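Local structure of adenosyl-chloride synthase (Thermotoga maritima, 2ZBV) at the interface of chains A and B. The protein binds adenosine and probably cleaves S-adenosyl-L-methionine by attack of water or a halide ion on its adenosyl group. Residues are numbered along the deposited sequence; one frame, centred on the assembly and turned at random. Chains: chain A/B, Uncharacterized conserved protein.

Contact 1: the interface of chains A and B. Residues chain A 8-9, 11-12, 14; chain B 178-180.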
# COMPACT_ATOMS: atom_id res chain seq x y z
N TRP A 8 7.12 -5.75 7.13
CA TRP A 8 6.75 -4.65 8.02
C TRP A 8 5.31 -4.17 7.93
O TRP A 8 4.78 -3.63 8.89
CB TRP A 8 7.68 -3.45 7.82
CG TRP A 8 9.15 -3.75 7.94
CD1 TRP A 8 9.74 -4.92 8.32
CD2 TRP A 8 10.22 -2.87 7.58
NE1 TRP A 8 11.10 -4.84 8.19
CE2 TRP A 8 11.43 -3.59 7.74
CE3 TRP A 8 10.27 -1.54 7.12
CZ2 TRP A 8 12.68 -3.02 7.45
CZ3 TRP A 8 11.52 -0.98 6.83
CH2 TRP A 8 12.71 -1.72 7.00
N GLY A 9 4.68 -4.35 6.77
CA GLY A 9 3.31 -3.90 6.59
C GLY A 9 3.28 -2.43 6.20
O GLY A 9 4.19 -1.69 6.53
N LYS A 11 0.80 -0.46 7.07
CA LYS A 11 0.03 0.22 8.11
C LYS A 11 0.93 0.98 9.08
O LYS A 11 0.58 2.08 9.52
CB LYS A 11 -0.83 -0.80 8.87
CG LYS A 11 -1.59 -0.22 10.04
CD LYS A 11 -2.62 -1.18 10.60
CE LYS A 11 -3.27 -0.62 11.86
NZ LYS A 11 -3.81 0.76 11.64
N SER A 12 2.08 0.42 9.41
CA SER A 12 3.01 1.09 10.32
C SER A 12 3.84 2.12 9.56
O SER A 12 3.84 2.15 8.33
CB SER A 12 3.94 0.07 10.98
OG SER A 12 3.21 -0.82 11.81
N TYR A 14 7.08 2.21 9.69
CA TYR A 14 8.41 1.64 9.48
C TYR A 14 8.91 1.78 8.05
O TYR A 14 10.04 2.19 7.82
CB TYR A 14 8.43 0.16 9.88
CG TYR A 14 7.95 -0.10 11.29
CD1 TYR A 14 8.35 0.71 12.35
CD2 TYR A 14 7.12 -1.20 11.57
CE1 TYR A 14 7.95 0.44 13.66
CE2 TYR A 14 6.72 -1.48 12.88
CZ TYR A 14 7.14 -0.66 13.92
OH TYR A 14 6.75 -0.94 15.22
N ASP B 178 1.68 -2.43 16.48
CA ASP B 178 2.07 -2.54 15.08
C ASP B 178 1.57 -3.81 14.40
O ASP B 178 0.82 -4.59 14.99
CB ASP B 178 3.60 -2.41 14.94
CG ASP B 178 4.37 -3.58 15.52
OD1 ASP B 178 3.76 -4.64 15.77
OD2 ASP B 178 5.60 -3.45 15.69
N THR B 179 1.98 -4.02 13.15
CA THR B 179 1.54 -5.18 12.39
C THR B 179 1.94 -6.51 13.01
O THR B 179 1.26 -7.52 12.81
CB THR B 179 2.08 -5.16 10.95
OG1 THR B 179 1.81 -3.88 10.37
CG2 THR B 179 1.42 -6.24 10.12
N PHE B 180 3.04 -6.53 13.76
CA PHE B 180 3.48 -7.77 14.40
C PHE B 180 2.70 -8.04 15.69
O PHE B 180 2.71 -9.15 16.22
CB PHE B 180 4.97 -7.69 14.73
CG PHE B 180 5.83 -7.40 13.54
CD1 PHE B 180 6.03 -8.37 12.56
CD2 PHE B 180 6.40 -6.14 13.37
CE1 PHE B 180 6.79 -8.08 11.43
CE2 PHE B 180 7.16 -5.85 12.24
CZ PHE B 180 7.35 -6.82 11.27
O HOH W 1 0.86 -1.89 11.92

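Contact 2: the interface of chains A and B. Residues chain A 40-41, 69; chain B 180, 244-245.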
# COMPACT_ATOMS: atom_id res chain seq x y z
N PRO A 40 4.35 -11.88 8.80
CA PRO A 40 5.38 -11.73 9.83
C PRO A 40 6.36 -12.90 9.94
O PRO A 40 5.95 -14.06 10.05
CB PRO A 40 4.56 -11.52 11.10
CG PRO A 40 3.39 -10.73 10.60
CD PRO A 40 3.03 -11.45 9.31
N PHE A 41 7.65 -12.58 9.91
CA PHE A 41 8.73 -13.55 10.04
C PHE A 41 8.80 -14.65 8.98
O PHE A 41 9.64 -15.54 9.08
CB PHE A 41 8.68 -14.23 11.43
CG PHE A 41 7.98 -13.42 12.49
CD1 PHE A 41 8.37 -12.11 12.77
CD2 PHE A 41 6.90 -13.96 13.19
CE1 PHE A 41 7.69 -11.36 13.73
CE2 PHE A 41 6.22 -13.22 14.16
CZ PHE A 41 6.62 -11.92 14.43
N TYR A 69 13.52 -11.79 11.83
CA TYR A 69 13.09 -12.11 13.19
C TYR A 69 14.27 -12.19 14.16
O TYR A 69 14.09 -12.02 15.37
CB TYR A 69 12.33 -13.44 13.20
CG TYR A 69 13.15 -14.61 12.69
CD1 TYR A 69 13.98 -15.34 13.54
CD2 TYR A 69 13.11 -14.96 11.34
CE1 TYR A 69 14.77 -16.39 13.06
CE2 TYR A 69 13.89 -16.00 10.85
CZ TYR A 69 14.72 -16.71 11.71
OH TYR A 69 15.51 -17.72 11.21
N PHE B 180 3.04 -6.53 13.76
CA PHE B 180 3.48 -7.77 14.40
C PHE B 180 2.70 -8.04 15.69
O PHE B 180 2.71 -9.15 16.22
CB PHE B 180 4.97 -7.69 14.73
CG PHE B 180 5.83 -7.40 13.54
CD1 PHE B 180 6.03 -8.37 12.56
CD2 PHE B 180 6.40 -6.14 13.37
CE1 PHE B 180 6.79 -8.08 11.43
CE2 PHE B 180 7.16 -5.85 12.24
CZ PHE B 180 7.35 -6.82 11.27
N LEU B 244 8.55 -13.87 18.05
CA LEU B 244 7.93 -14.65 17.00
C LEU B 244 6.43 -14.82 17.26
O LEU B 244 5.81 -15.79 16.82
CB LEU B 244 8.60 -16.02 16.89
CG LEU B 244 10.06 -15.97 16.41
CD1 LEU B 244 10.72 -17.36 16.54
CD2 LEU B 244 10.10 -15.48 14.97
N GLY B 245 5.86 -13.87 17.99
CA GLY B 245 4.44 -13.93 18.31
C GLY B 245 3.75 -12.58 18.29
O GLY B 245 4.32 -11.60 17.83

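Contact 3: the interface of chains A and B. Residues chain A 14, 17, 123, 126, 129; chain B 56, 234.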
# COMPACT_ATOMS: atom_id res chain seq x y z
N TYR A 14 7.08 2.21 9.69
CA TYR A 14 8.41 1.64 9.48
C TYR A 14 8.91 1.78 8.05
O TYR A 14 10.04 2.19 7.82
CB TYR A 14 8.43 0.16 9.88
CG TYR A 14 7.95 -0.10 11.29
CD1 TYR A 14 8.35 0.71 12.35
CD2 TYR A 14 7.12 -1.20 11.57
CE1 TYR A 14 7.95 0.44 13.66
CE2 TYR A 14 6.72 -1.48 12.88
CZ TYR A 14 7.14 -0.66 13.92
OH TYR A 14 6.75 -0.94 15.22
N VAL A 17 9.92 5.47 7.29
CA VAL A 17 11.15 5.98 7.89
C VAL A 17 12.39 5.42 7.21
O VAL A 17 13.40 6.10 7.10
CB VAL A 17 11.23 5.70 9.42
CG1 VAL A 17 10.14 6.47 10.14
CG2 VAL A 17 11.10 4.22 9.71
N SER A 123 19.71 0.74 16.59
CA SER A 123 18.69 0.25 17.51
C SER A 123 18.88 -1.26 17.56
O SER A 123 19.41 -1.85 16.62
CB SER A 123 17.29 0.57 16.97
OG SER A 123 17.09 -0.07 15.72
N PHE A 126 15.74 -2.73 14.96
CA PHE A 126 15.35 -2.15 13.67
C PHE A 126 16.57 -1.91 12.78
O PHE A 126 16.81 -0.79 12.32
CB PHE A 126 14.58 -0.84 13.88
CG PHE A 126 13.78 -0.40 12.67
CD1 PHE A 126 13.59 -1.25 11.58
CD2 PHE A 126 13.19 0.86 12.64
CE1 PHE A 126 12.83 -0.84 10.47
CE2 PHE A 126 12.42 1.28 11.54
CZ PHE A 126 12.24 0.42 10.45
N ARG A 129 16.30 -0.13 9.33
CA ARG A 129 16.45 1.32 9.18
C ARG A 129 17.88 1.82 9.42
O ARG A 129 18.39 2.67 8.70
CB ARG A 129 15.53 2.07 10.16
CG ARG A 129 15.77 3.59 10.22
CD ARG A 129 15.13 4.23 11.46
NE ARG A 129 15.80 3.80 12.69
CZ ARG A 129 15.29 3.95 13.92
NH1 ARG A 129 14.10 4.52 14.09
NH2 ARG A 129 15.98 3.52 14.97
N ASP B 56 12.82 10.40 12.42
CA ASP B 56 13.74 9.91 11.40
C ASP B 56 13.74 10.72 10.10
O ASP B 56 14.40 10.35 9.13
CB ASP B 56 13.49 8.43 11.12
CG ASP B 56 13.90 7.54 12.28
OD1 ASP B 56 15.03 7.69 12.78
OD2 ASP B 56 13.09 6.68 12.68
N SER B 234 12.32 1.06 18.25
CA SER B 234 13.16 1.91 17.41
C SER B 234 13.01 3.41 17.60
O SER B 234 13.71 4.19 16.94
CB SER B 234 12.93 1.57 15.94
OG SER B 234 11.61 1.90 15.56

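Contact 1: the interface of chains A and B
A:Tyr14 and B:Asp178 make a direct polar link: the phenol OH of A:Tyr14 donates to the carboxylate oxygen OD2 of B:Asp178 at 2.8 Å. OD2 receives it on its anti lone pair, away from OD1, and lies in the plane of the tyrosine ring at its edge. Ring and carboxylate are turned 78° apart, so the two groups meet nearly perpendicular. On B:Asp178, CG stands between the backbone N and the carbonyl carbon (chi1 69°), which swings the carboxylate toward the phenol; the other oxygen, OD1, takes a weak bond from the backbone N of B:Phe180.

A water extends the polar contact. It lies 2.6 Å from the hydroxyl OG of A:Ser12 and 2.7 Å from OG1 of B:Thr179, joining two hydroxyls that are themselves 3.7 Å apart, OG to OG1. OG1 of B:Thr179 also makes a weak bond to the carbonyl O of A:Trp8.

Apolar packing is modest. CB of B:Asp178 rests 3.8 Å from CE2 of A:Tyr14, and the ring tip CZ of B:Phe180 comes to 3.9 Å from CA of A:Trp8.

In the fold, the loop following strand 2-6 and the first residue of helix 14-25 in chain A face the chain B loop between strands 169-177 and 183-185.

Contact 2: the interface of chains A and B
The adenosine pocket, built from the N-terminal domain of one chain and the C-terminal domain of the next, brings A:Phe41 against B:Leu244 and B:Phe180. A:Phe41 lies in the loop before helix 43-54, and B:Leu244 in the turn between strand 237-242 and helix 247-251. No nitrogen or oxygen comes within bonding range across this patch, so it rests on apolar packing.

The A:Phe41 ring touches both chain B residues through different rim atoms. Atom CE2 of A:Phe41 comes to 3.5 Å from the backbone atom C of B:Leu244. On the same ring, CE1 of A:Phe41 lies 3.6 Å from CD1 of B:Phe180. Within chain A, CB of A:Pro40 sits 3.8 Å above the plane of the A:Phe41 ring, over its centre. That same CB is 3.8 Å from CD1 of B:Phe180, which places the proline against both aromatic rings and should limit rocking of A:Phe41.

While the B:Leu244 backbone lies against CE2 of A:Phe41, its CG, anti to its own carbonyl carbon (chi1 -66°), leads the side chain to A:Tyr69. One methyl branch, CD2 of B:Leu244, stands 3.9 Å from CG of A:Phe41, at the root of that ring. CD2 of B:Leu244 settles into the notch between the two aromatic residues, 3.5 Å from CB of A:Tyr69.

Contact 3: the interface of chains A and B
A:Arg129 reaches across to B:Asp56 and B:Ser234. Its CB lies over the centre of the A:Phe126 ring, 3.4 Å above the plane. CG, anti to the backbone N (chi1 171°), carries the chain outward, and a bend at chi3 (68°) turns the tip between the two chain B partners. CD passes the carboxylate of B:Asp56, 3.6 Å from CG of that aspartate, whose CB packs against CB of A:Val17 at 3.9 Å. NE of A:Arg129 runs past the same carboxylate, 3.9 Å from OD2 of B:Asp56, and CZ faces the backbone O of B:Ser234.

The guanidinium then divides its work. NH1 forms a salt bridge and hydrogen bond with OD2 of B:Asp56 at 2.8 Å; OD2 is met on its syn side but lies 30° out of the guanidinium plane, a tilted pair. The backbone O of B:Ser234, in contrast, lies in that plane, gripped end-on by two nitrogens. NH1 donates to this O of B:Ser234 at 2.9 Å from above the carbonyl plane, off the lone pairs, whereas NH2 reaches it at 3.1 Å on an in-plane lone pair. CD2 of A:Phe126 covers one guanidinium face toward its rim, and itself touches CB of B:Ser234 at 3.4 Å.

An alanine in place of A:Arg129 would probably leave the B:Asp56 carboxylate without its charged mate and the B:Ser234 carbonyl without these two donors.

Early in helix 127-140, A:Arg129 faces the chain B loops between helix 43-54 and strand 62-66 and between strands 228-232 and 237-242.

Contacts 1 and 2 are about 11 Å apart between their C-alpha centres and share B:Phe180. About 12 Å separates the C-alpha centres of contacts 1 and 3, which share A:Tyr14 at the start of helix 14-25; those of contacts 2 and 3 are about 16 Å apart. All three contacts include residues of the adenosine pocket, contact 3 through A:Phe126, which suggests that the pocket is completed between neighbouring chains. Contact 3 adds a charged attachment. The deposited assembly holds three copies; if this trimer is the biological form, such joints would be expected to couple pocket shape to its formation.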